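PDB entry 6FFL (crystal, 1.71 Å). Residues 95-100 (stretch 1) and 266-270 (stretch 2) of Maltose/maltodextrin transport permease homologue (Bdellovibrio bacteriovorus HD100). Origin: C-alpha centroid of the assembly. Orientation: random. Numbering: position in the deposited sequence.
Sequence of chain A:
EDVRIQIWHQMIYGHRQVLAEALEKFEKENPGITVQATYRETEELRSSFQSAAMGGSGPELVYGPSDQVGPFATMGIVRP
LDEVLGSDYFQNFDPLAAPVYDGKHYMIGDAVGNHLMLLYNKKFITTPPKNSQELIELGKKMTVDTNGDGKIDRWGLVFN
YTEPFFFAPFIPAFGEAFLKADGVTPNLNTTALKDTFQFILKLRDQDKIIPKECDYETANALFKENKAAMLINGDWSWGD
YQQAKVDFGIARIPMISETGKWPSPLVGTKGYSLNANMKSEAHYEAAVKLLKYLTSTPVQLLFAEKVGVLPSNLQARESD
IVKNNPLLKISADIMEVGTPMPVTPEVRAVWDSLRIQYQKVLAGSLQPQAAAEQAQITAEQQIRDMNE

Stretch 1 (95-100) PLAAPV
Stretch 2 266-270: LVGTK

No hydrogen bond crosses between these two stretches. Touching residues lie at least 170 positions apart in sequence, and the CA atoms of the paired residues come within 5.1 to 5.3 Å of each other; packing alone joins them, burying 210 Å² summed over both sides. The register is set by two CA-CA pairs, Leu96 CA to Gly268 CA at 5.3 Å and Ala97 CA to Thr269 CA at 5.1 Å, so the chains advance in the same sense here.

Stretch 1 opens as a 3-10 segment over residues 95-97, with phi/psi of -58/-25, -63/-23 and -86/-6. The turn is closed by the hydrogen bond from Ala98 N to Pro95 O, 3.0 Å. Ala98 (-140/66) then leads into the extended Pro99 (-64/139, C-gamma endo) and Val100 (-89/140, chi1 t). Stretch 2 runs extended through Leu266 (-82/125) and Val267 (-110/134), passes Gly268 at -171/-133, and continues through Thr269 (-151/170) and Lys270 (-123/133).

Leu96 (m, t) leaves its backbone sideways, yet its CD1 reaches 3.9 Å from CG1 of Val267 (chi1 t), an apolar contact suited to two branched hydrocarbon side chains. Gly268 presents bare backbone: its C lies 4.0 Å from Leu96 O, and an ideal CB would point away from stretch 1.

Thr269, buried and pointing toward stretch 1, is the centre of the second half. With chi1 at -165° (t), Thr269 CG2 sits 3.5 Å from Leu96 O and 4.3 Å from Pro99 CD, and Thr269 CB is 3.7 Å from Ala97 CA. Ala97, whose CB points sideways, adds a contact of its CB with Thr269 OG1 at 4.0 Å; that hydroxyl is hydrogen-bonded elsewhere in the structure. Threonine thus offers a methyl to this packing without leaving its hydroxyl unsatisfied. Pro95, Ala98, Val100, Leu266 and Lys270 make no contact across the pair.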

# COMPACT_ATOMS: atom_id res chain seq x y z
N PRO A 95 -5.22 15.48 5.76
CA PRO A 95 -6.18 15.20 4.67
C PRO A 95 -5.88 13.94 3.89
O PRO A 95 -6.80 13.36 3.31
CB PRO A 95 -6.08 16.44 3.78
CG PRO A 95 -5.57 17.52 4.70
CD PRO A 95 -4.63 16.83 5.64
N LEU A 96 -4.62 13.49 3.86
CA LEU A 96 -4.31 12.23 3.19
C LEU A 96 -4.99 11.04 3.84
O LEU A 96 -5.19 10.01 3.18
CB LEU A 96 -2.79 11.99 3.18
CG LEU A 96 -1.99 12.83 2.19
CD1 LEU A 96 -0.50 12.73 2.52
CD2 LEU A 96 -2.27 12.38 0.76
N ALA A 97 -5.37 11.16 5.11
CA ALA A 97 -6.06 10.08 5.80
C ALA A 97 -7.56 10.12 5.59
O ALA A 97 -8.26 9.21 6.04
CB ALA A 97 -5.78 10.15 7.29
N ALA A 98 -8.09 11.16 4.94
CA ALA A 98 -9.52 11.28 4.68
C ALA A 98 -9.74 11.83 3.28
O ALA A 98 -10.25 12.94 3.11
CB ALA A 98 -10.19 12.16 5.73
N PRO A 99 -9.36 11.06 2.25
CA PRO A 99 -9.48 11.57 0.87
C PRO A 99 -10.94 11.81 0.52
O PRO A 99 -11.81 11.00 0.85
CB PRO A 99 -8.87 10.45 0.02
CG PRO A 99 -9.01 9.21 0.85
CD PRO A 99 -8.85 9.68 2.29
N VAL A 100 -11.19 12.92 -0.17
CA VAL A 100 -12.54 13.32 -0.56
C VAL A 100 -12.86 12.71 -1.92
O VAL A 100 -12.02 12.65 -2.82
CB VAL A 100 -12.66 14.86 -0.60
CG1 VAL A 100 -14.00 15.30 -1.18
CG2 VAL A 100 -12.48 15.43 0.80
N LEU A 266 3.21 6.16 -4.30
CA LEU A 266 1.87 6.65 -4.03
C LEU A 266 1.68 6.77 -2.52
O LEU A 266 1.89 5.80 -1.79
CB LEU A 266 0.82 5.72 -4.63
CG LEU A 266 0.85 5.78 -6.16
CD1 LEU A 266 0.11 4.61 -6.77
CD2 LEU A 266 0.29 7.12 -6.66
N VAL A 267 1.29 7.95 -2.05
CA VAL A 267 1.18 8.24 -0.63
C VAL A 267 -0.29 8.37 -0.30
O VAL A 267 -1.04 9.02 -1.03
CB VAL A 267 1.96 9.52 -0.25
CG1 VAL A 267 1.80 9.84 1.23
CG2 VAL A 267 3.45 9.33 -0.61
N GLY A 268 -0.71 7.75 0.80
CA GLY A 268 -2.11 7.83 1.15
C GLY A 268 -2.40 7.26 2.52
O GLY A 268 -1.71 7.57 3.49
N THR A 269 -3.44 6.43 2.62
CA THR A 269 -3.82 5.87 3.90
C THR A 269 -4.47 4.51 3.67
O THR A 269 -4.76 4.10 2.54
CB THR A 269 -4.78 6.81 4.66
OG1 THR A 269 -4.87 6.41 6.04
CG2 THR A 269 -6.18 6.80 4.05
N LYS A 270 -4.68 3.80 4.77
CA LYS A 270 -5.64 2.71 4.84
C LYS A 270 -6.60 3.07 5.97
O LYS A 270 -6.17 3.53 7.03
CB LYS A 270 -4.94 1.36 5.08
CG LYS A 270 -3.95 0.97 3.96
CD LYS A 270 -3.13 -0.25 4.34
CE LYS A 270 -2.05 0.10 5.37
NZ LYS A 270 -1.06 1.10 4.86